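Local coordinates for protein tryptophan synthase alpha chain (Campylobacter jejuni, PDB 3THA) that probably cleaves indoleglycerol phosphate to indole and glyceraldehyde 3-phosphate, as the alpha subunit of tryptophan synthase in the last step of tryptophan biosynthesis, at residues B[35-38]-B[39-42]; B[4-7]-B[8-11]. All coordinates share one frame; numbering follows the deposited sequence.

How the interactions relate
The chain forms a TIM barrel of eight parallel strands. Near the N terminus, interaction 2 (4-7 with 8-11) folds the segment ahead of strand 15-21 into a short turn. Its side chains touch A90 and C118 at the starts of strands 90-94 and 117-121, which places it at the N-terminal end of the barrel. The chain then runs through strand 15-21 and helix 27-35. Interaction 1 (35-38 with 39-42) follows at once and turns the chain back toward strand 44-48, beside helix 239-248. The two contacts come in series and neither nests in nor crosses the other. Their centres are about 17 Å apart, and they do not touch.

Interaction 1 (B[35-38]-B[39-42]); sequences QRLD and QSPI
S40 turns back onto L37. S40 CB lies 3.7 Å from L37 O. One bond further, S40 OG comes within 3.0 Å of L37 O and donates a hydrogen bond to it. OG is placed there by chi1 of 73°, which sets it between the backbone N and the carbonyl carbon. It approaches L37 O only 17° away from the carbonyl plane. S40 N also binds L37 O at 3.0 Å, but from well above the plane. S40 OG lies 3.6 Å from the L37 methyl CD1, and it accepts a weak hydrogen bond from the N of I42. L37 CD1 stands 4.4 Å from I42 CB, a looser apolar contact.

One residue earlier, Q39 N donates to R36 O at 3.0 Å, with a bent N-H...O angle of 138°. With S40 N to L37 O, this gives the i to i+3 bonds of a short 3-10 turn. The Q39 chain bends at chi2 and brings Q39 NE2 to 3.8 Å from R36 CA. The D38 carboxylate is turned out of the contact, and its OD1 accepts from K88 N and T87 OG1.

L37 O thus takes two bonds from S40 and a third from K89 NZ. K89 NZ also bonds I42 O, so one lysine joins both sides of the turn between helix 27-35 and strand 44-48. Its charge would probably polarise the L37 carbonyl.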
ATOM      1  N   GLN B  35      15.171  21.929  -2.580  1.00 59.98           N
ATOM      2  CA  GLN B  35      16.174  22.942  -2.525  1.00 62.12           C
ATOM      3  C   GLN B  35      16.382  23.441  -1.108  1.00 62.65           C
ATOM      4  O   GLN B  35      17.429  24.015  -0.812  1.00 64.35           O
ATOM      5  CB  GLN B  35      15.807  24.106  -3.457  1.00 63.88           C
ATOM      6  CG  GLN B  35      15.699  23.709  -4.923  1.00 67.39           C
ATOM      7  CD  GLN B  35      17.054  23.521  -5.622  1.00 74.10           C
ATOM      8  OE1 GLN B  35      18.020  22.972  -5.064  1.00 77.05           O
ATOM      9  NE2 GLN B  35      17.115  23.964  -6.873  1.00 76.75           N
ATOM     10  N   ARG B  36      15.405  23.251  -0.228  1.00 61.34           N
ATOM     11  CA  ARG B  36      15.546  23.756   1.132  1.00 62.09           C
ATOM     12  C   ARG B  36      15.931  22.652   2.122  1.00 61.46           C
ATOM     13  O   ARG B  36      15.985  22.841   3.330  1.00 62.92           O
ATOM     14  CB  ARG B  36      14.299  24.544   1.549  1.00 63.29           C
ATOM     15  CG  ARG B  36      14.288  26.022   1.065  1.00 65.06           C
ATOM     16  CD  ARG B  36      12.901  26.671   1.137  1.00 67.52           C
ATOM     17  NE  ARG B  36      12.562  27.026   2.512  1.00 74.17           N
ATOM     18  CZ  ARG B  36      11.547  27.807   2.885  1.00 76.82           C
ATOM     19  NH1 ARG B  36      10.730  28.343   1.984  1.00 77.83           N
ATOM     20  NH2 ARG B  36      11.354  28.056   4.170  1.00 77.65           N
ATOM     21  N   LEU B  37      16.236  21.485   1.591  1.00 59.87           N
ATOM     22  CA  LEU B  37      16.467  20.317   2.427  1.00 59.18           C
ATOM     23  C   LEU B  37      17.688  20.524   3.333  1.00 60.99           C
ATOM     24  O   LEU B  37      17.690  20.111   4.479  1.00 61.60           O
ATOM     25  CB  LEU B  37      16.608  19.079   1.547  1.00 55.88           C
ATOM     26  CG  LEU B  37      16.481  17.721   2.192  1.00 56.51           C
ATOM     27  CD1 LEU B  37      15.095  17.629   2.942  1.00 53.05           C
ATOM     28  CD2 LEU B  37      16.653  16.629   1.122  1.00 52.53           C
ATOM     29  N   ASP B  38      18.722  21.143   2.792  1.00 62.79           N
ATOM     30  CA  ASP B  38      19.913  21.514   3.571  1.00 66.04           C
ATOM     31  C   ASP B  38      19.620  22.300   4.839  1.00 68.22           C
ATOM     32  O   ASP B  38      20.316  22.136   5.814  1.00 70.41           O
ATOM     33  CB  ASP B  38      20.918  22.282   2.709  1.00 66.48           C
ATOM     34  CG  ASP B  38      21.707  21.363   1.801  1.00 65.61           C
ATOM     35  OD1 ASP B  38      21.599  20.132   1.963  1.00 63.14           O
ATOM     36  OD2 ASP B  38      22.426  21.869   0.922  1.00 66.73           O
ATOM     37  N   GLN B  39      18.594  23.138   4.842  1.00 68.97           N
ATOM     38  CA  GLN B  39      18.262  23.879   6.067  1.00 71.29           C
ATOM     39  C   GLN B  39      17.169  23.259   6.909  1.00 70.44           C
ATOM     40  O   GLN B  39      16.769  23.861   7.906  1.00 72.19           O
ATOM     41  CB  GLN B  39      17.873  25.326   5.787  1.00 72.84           C
ATOM     42  CG  GLN B  39      18.841  26.104   4.928  1.00 76.06           C
ATOM     43  CD  GLN B  39      18.119  26.570   3.674  1.00 80.56           C
ATOM     44  OE1 GLN B  39      17.315  27.515   3.711  1.00 79.26           O
ATOM     45  NE2 GLN B  39      18.359  25.861   2.560  1.00 79.99           N
ATOM     46  N   SER B  40      16.661  22.090   6.531  1.00 67.28           N
ATOM     47  CA  SER B  40      15.638  21.453   7.366  1.00 67.31           C
ATOM     48  C   SER B  40      16.330  20.491   8.319  1.00 67.13           C
ATOM     49  O   SER B  40      17.435  20.072   8.029  1.00 67.46           O
ATOM     50  CB  SER B  40      14.628  20.687   6.501  1.00 65.84           C
ATOM     51  OG  SER B  40      15.228  19.506   5.993  1.00 64.23           O
ATOM     52  N   PRO B  41      15.686  20.100   9.435  1.00 67.44           N
ATOM     53  CA  PRO B  41      16.414  19.214  10.343  1.00 67.16           C
ATOM     54  C   PRO B  41      16.379  17.720   9.920  1.00 64.87           C
ATOM     55  O   PRO B  41      16.832  16.836  10.663  1.00 65.78           O
ATOM     56  CB  PRO B  41      15.703  19.448  11.678  1.00 68.99           C
ATOM     57  CG  PRO B  41      14.288  19.716  11.291  1.00 68.52           C
ATOM     58  CD  PRO B  41      14.291  20.294   9.876  1.00 67.78           C
ATOM     59  N   ILE B  42      15.900  17.449   8.713  1.00 62.70           N
ATOM     60  CA  ILE B  42      15.853  16.086   8.155  1.00 59.61           C
ATOM     61  C   ILE B  42      17.218  15.674   7.601  1.00 60.23           C
ATOM     62  O   ILE B  42      17.826  16.413   6.810  1.00 60.09           O
ATOM     63  CB  ILE B  42      14.824  16.018   7.030  1.00 57.28           C
ATOM     64  CG1 ILE B  42      13.438  16.377   7.585  1.00 56.28           C
ATOM     65  CG2 ILE B  42      14.862  14.669   6.317  1.00 53.82           C
ATOM     66  CD1 ILE B  42      12.415  16.718   6.511  1.00 52.75           C
TER

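Interaction 2 (B[4-7]-B[8-11])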
HETATM    1  N   MSE B   4      29.675   2.293  -1.549  1.00 88.97           N
HETATM    2  CA  MSE B   4      28.461   1.958  -0.765  1.00 86.47           C
HETATM    3  C   MSE B   4      28.310   2.923   0.404  1.00 85.68           C
HETATM    4  O   MSE B   4      29.220   3.061   1.230  1.00 87.40           O
HETATM    5  CB  MSE B   4      28.443   0.501  -0.275  1.00 86.43           C
HETATM    6  CG  MSE B   4      27.668  -0.483  -1.179  1.00 86.94           C
HETATM    7 SE   MSE B   4      25.682  -0.314  -1.216  0.65 89.74          SE
HETATM    8  CE  MSE B   4      25.294  -2.048  -2.042  1.00 87.14           C
ATOM      9  N   VAL B   5      27.171   3.608   0.455  1.00 82.66           N
ATOM     10  CA  VAL B   5      27.003   4.708   1.406  1.00 81.74           C
ATOM     11  C   VAL B   5      27.076   4.217   2.868  1.00 80.75           C
ATOM     12  O   VAL B   5      26.470   3.206   3.214  1.00 79.24           O
ATOM     13  CB  VAL B   5      25.753   5.611   1.047  1.00 80.70           C
ATOM     14  CG1 VAL B   5      24.943   6.044   2.285  1.00 79.82           C
ATOM     15  CG2 VAL B   5      26.192   6.832   0.171  1.00 81.44           C
ATOM     16  N   ASP B   6      27.871   4.893   3.697  1.00 80.60           N
ATOM     17  CA  ASP B   6      27.817   4.636   5.130  1.00 79.31           C
ATOM     18  C   ASP B   6      26.851   5.642   5.728  1.00 77.15           C
ATOM     19  O   ASP B   6      27.146   6.833   5.774  1.00 77.75           O
ATOM     20  CB  ASP B   6      29.194   4.733   5.780  1.00 81.64           C
ATOM     21  CG  ASP B   6      29.137   4.643   7.310  1.00 83.31           C
ATOM     22  OD1 ASP B   6      30.198   4.434   7.942  1.00 86.99           O
ATOM     23  OD2 ASP B   6      28.044   4.796   7.898  1.00 82.64           O
ATOM     24  N   PHE B   7      25.708   5.153   6.190  1.00 73.60           N
ATOM     25  CA  PHE B   7      24.656   6.034   6.638  1.00 71.92           C
ATOM     26  C   PHE B   7      24.991   6.797   7.896  1.00 73.49           C
ATOM     27  O   PHE B   7      24.481   7.905   8.117  1.00 73.40           O
ATOM     28  CB  PHE B   7      23.351   5.268   6.844  1.00 69.99           C
ATOM     29  CG  PHE B   7      22.433   5.312   5.673  1.00 65.80           C
ATOM     30  CD1 PHE B   7      21.529   6.342   5.522  1.00 65.11           C
ATOM     31  CD2 PHE B   7      22.481   4.324   4.699  1.00 64.34           C
ATOM     32  CE1 PHE B   7      20.658   6.362   4.414  1.00 65.71           C
ATOM     33  CE2 PHE B   7      21.616   4.342   3.601  1.00 60.32           C
ATOM     34  CZ  PHE B   7      20.704   5.336   3.462  1.00 59.00           C
ATOM     35  N   ARG B   8      25.836   6.202   8.729  1.00 74.43           N
ATOM     36  CA  ARG B   8      26.236   6.836   9.972  1.00 75.60           C
ATOM     37  C   ARG B   8      26.938   8.170   9.743  1.00 77.02           C
ATOM     38  O   ARG B   8      27.209   8.945  10.718  1.00 78.82           O
ATOM     39  CB  ARG B   8      27.114   5.885  10.772  1.00 76.93           C
ATOM     40  CG  ARG B   8      26.312   5.032  11.690  1.00 75.43           C
ATOM     41  CD  ARG B   8      27.077   4.654  12.963  1.00 76.71           C
ATOM     42  NE  ARG B   8      26.240   3.733  13.718  1.00 74.08           N
ATOM     43  CZ  ARG B   8      26.029   2.468  13.372  1.00 71.10           C
ATOM     44  NH1 ARG B   8      26.604   1.943  12.284  1.00 66.42           N
ATOM     45  NH2 ARG B   8      25.217   1.734  14.109  1.00 71.19           N
ATOM     46  N   LYS B   9      27.243   8.428   8.461  1.00 75.67           N
ATOM     47  CA  LYS B   9      27.860   9.705   8.026  1.00 76.87           C
ATOM     48  C   LYS B   9      26.855  10.835   7.776  1.00 75.45           C
ATOM     49  O   LYS B   9      27.251  11.944   7.405  1.00 76.34           O
ATOM     50  CB  LYS B   9      28.759   9.494   6.794  1.00 76.70           C
ATOM     51  CG  LYS B   9      30.245   9.345   7.160  1.00 81.57           C
ATOM     52  CD  LYS B   9      30.997   8.393   6.227  1.00 83.25           C
ATOM     53  CE  LYS B   9      32.169   7.752   6.981  1.00 87.15           C
ATOM     54  NZ  LYS B   9      32.156   6.255   6.814  1.00 84.95           N
ATOM     55  N   PHE B  10      25.568  10.552   7.991  1.00 73.15           N
ATOM     56  CA  PHE B  10      24.495  11.462   7.622  1.00 71.73           C
ATOM     57  C   PHE B  10      23.741  12.055   8.795  1.00 71.54           C
ATOM     58  O   PHE B  10      22.816  12.837   8.601  1.00 70.82           O
ATOM     59  CB  PHE B  10      23.535  10.768   6.650  1.00 70.49           C
ATOM     60  CG  PHE B  10      24.054  10.721   5.243  1.00 72.34           C
ATOM     61  CD1 PHE B  10      24.787   9.624   4.794  1.00 74.53           C
ATOM     62  CD2 PHE B  10      23.862  11.803   4.383  1.00 73.08           C
ATOM     63  CE1 PHE B  10      25.305   9.594   3.492  1.00 75.55           C
ATOM     64  CE2 PHE B  10      24.367  11.772   3.077  1.00 74.28           C
ATOM     65  CZ  PHE B  10      25.091  10.663   2.628  1.00 73.41           C
ATOM     66  N   TYR B  11      24.166  11.710  10.006  1.00 72.04           N
ATOM     67  CA  TYR B  11      23.485  12.140  11.223  1.00 72.13           C
ATOM     68  C   TYR B  11      24.437  12.103  12.424  1.00 74.63           C
ATOM     69  O   TYR B  11      25.473  11.444  12.372  1.00 75.08           O
ATOM     70  CB  TYR B  11      22.231  11.268  11.452  1.00 70.66           C
ATOM     71  CG  TYR B  11      22.492   9.822  11.866  1.00 67.50           C
ATOM     72  CD1 TYR B  11      22.641   8.816  10.923  1.00 63.63           C
ATOM     73  CD2 TYR B  11      22.587   9.478  13.217  1.00 68.38           C
ATOM     74  CE1 TYR B  11      22.875   7.479  11.328  1.00 64.80           C
ATOM     75  CE2 TYR B  11      22.828   8.178  13.625  1.00 68.04           C
ATOM     76  CZ  TYR B  11      22.965   7.182  12.679  1.00 65.86           C
ATOM     77  OH  TYR B  11      23.198   5.906  13.117  1.00 68.03           O
TER
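V5 meets F10 through its methyl, with V5 CG1 3.8 Å from F10 CE1. The same methyl lies over one face of the F7 ring, off the ring centre.

D6 carries the polar part. Its CG stands anti to the backbone N (chi1 173°), and the carboxylate reaches forward over the turn. D6 OD1 forms a salt bridge with K9 NZ at 2.9 Å. The ammonium comes from above the carboxylate plane, about 45° out of it. The bends of the lysine at chi2 and chi4 bring it back there, and the two side chains cross at about a right angle. D6 OD2 accepts a weak hydrogen bond from R8 N at 2.7 Å, its N-H...O angle only 129°. The guanidinium of R8 turns away and donates to N199 O.

F7 O accepts from F10 N at 2.9 Å, an i to i+3 bond of the 3-10 segment around R8 and K9. F7 O also lies at the edge of the F10 ring, near its plane, 3.8 Å from F10 CD1. CD1 of the Y11 ring lies 3.5 Å from F7 O. The rings of F7 and F167 meet edge-to-face, and F7 touches V92 and C118 of the barrel strands.

The turn therefore has a charged side, where D6 pairs with K9 and weakly takes the N-H of R8, and an apolar side set against the barrel. The K9 ammonium would probably favour the ionised carboxylate of D6.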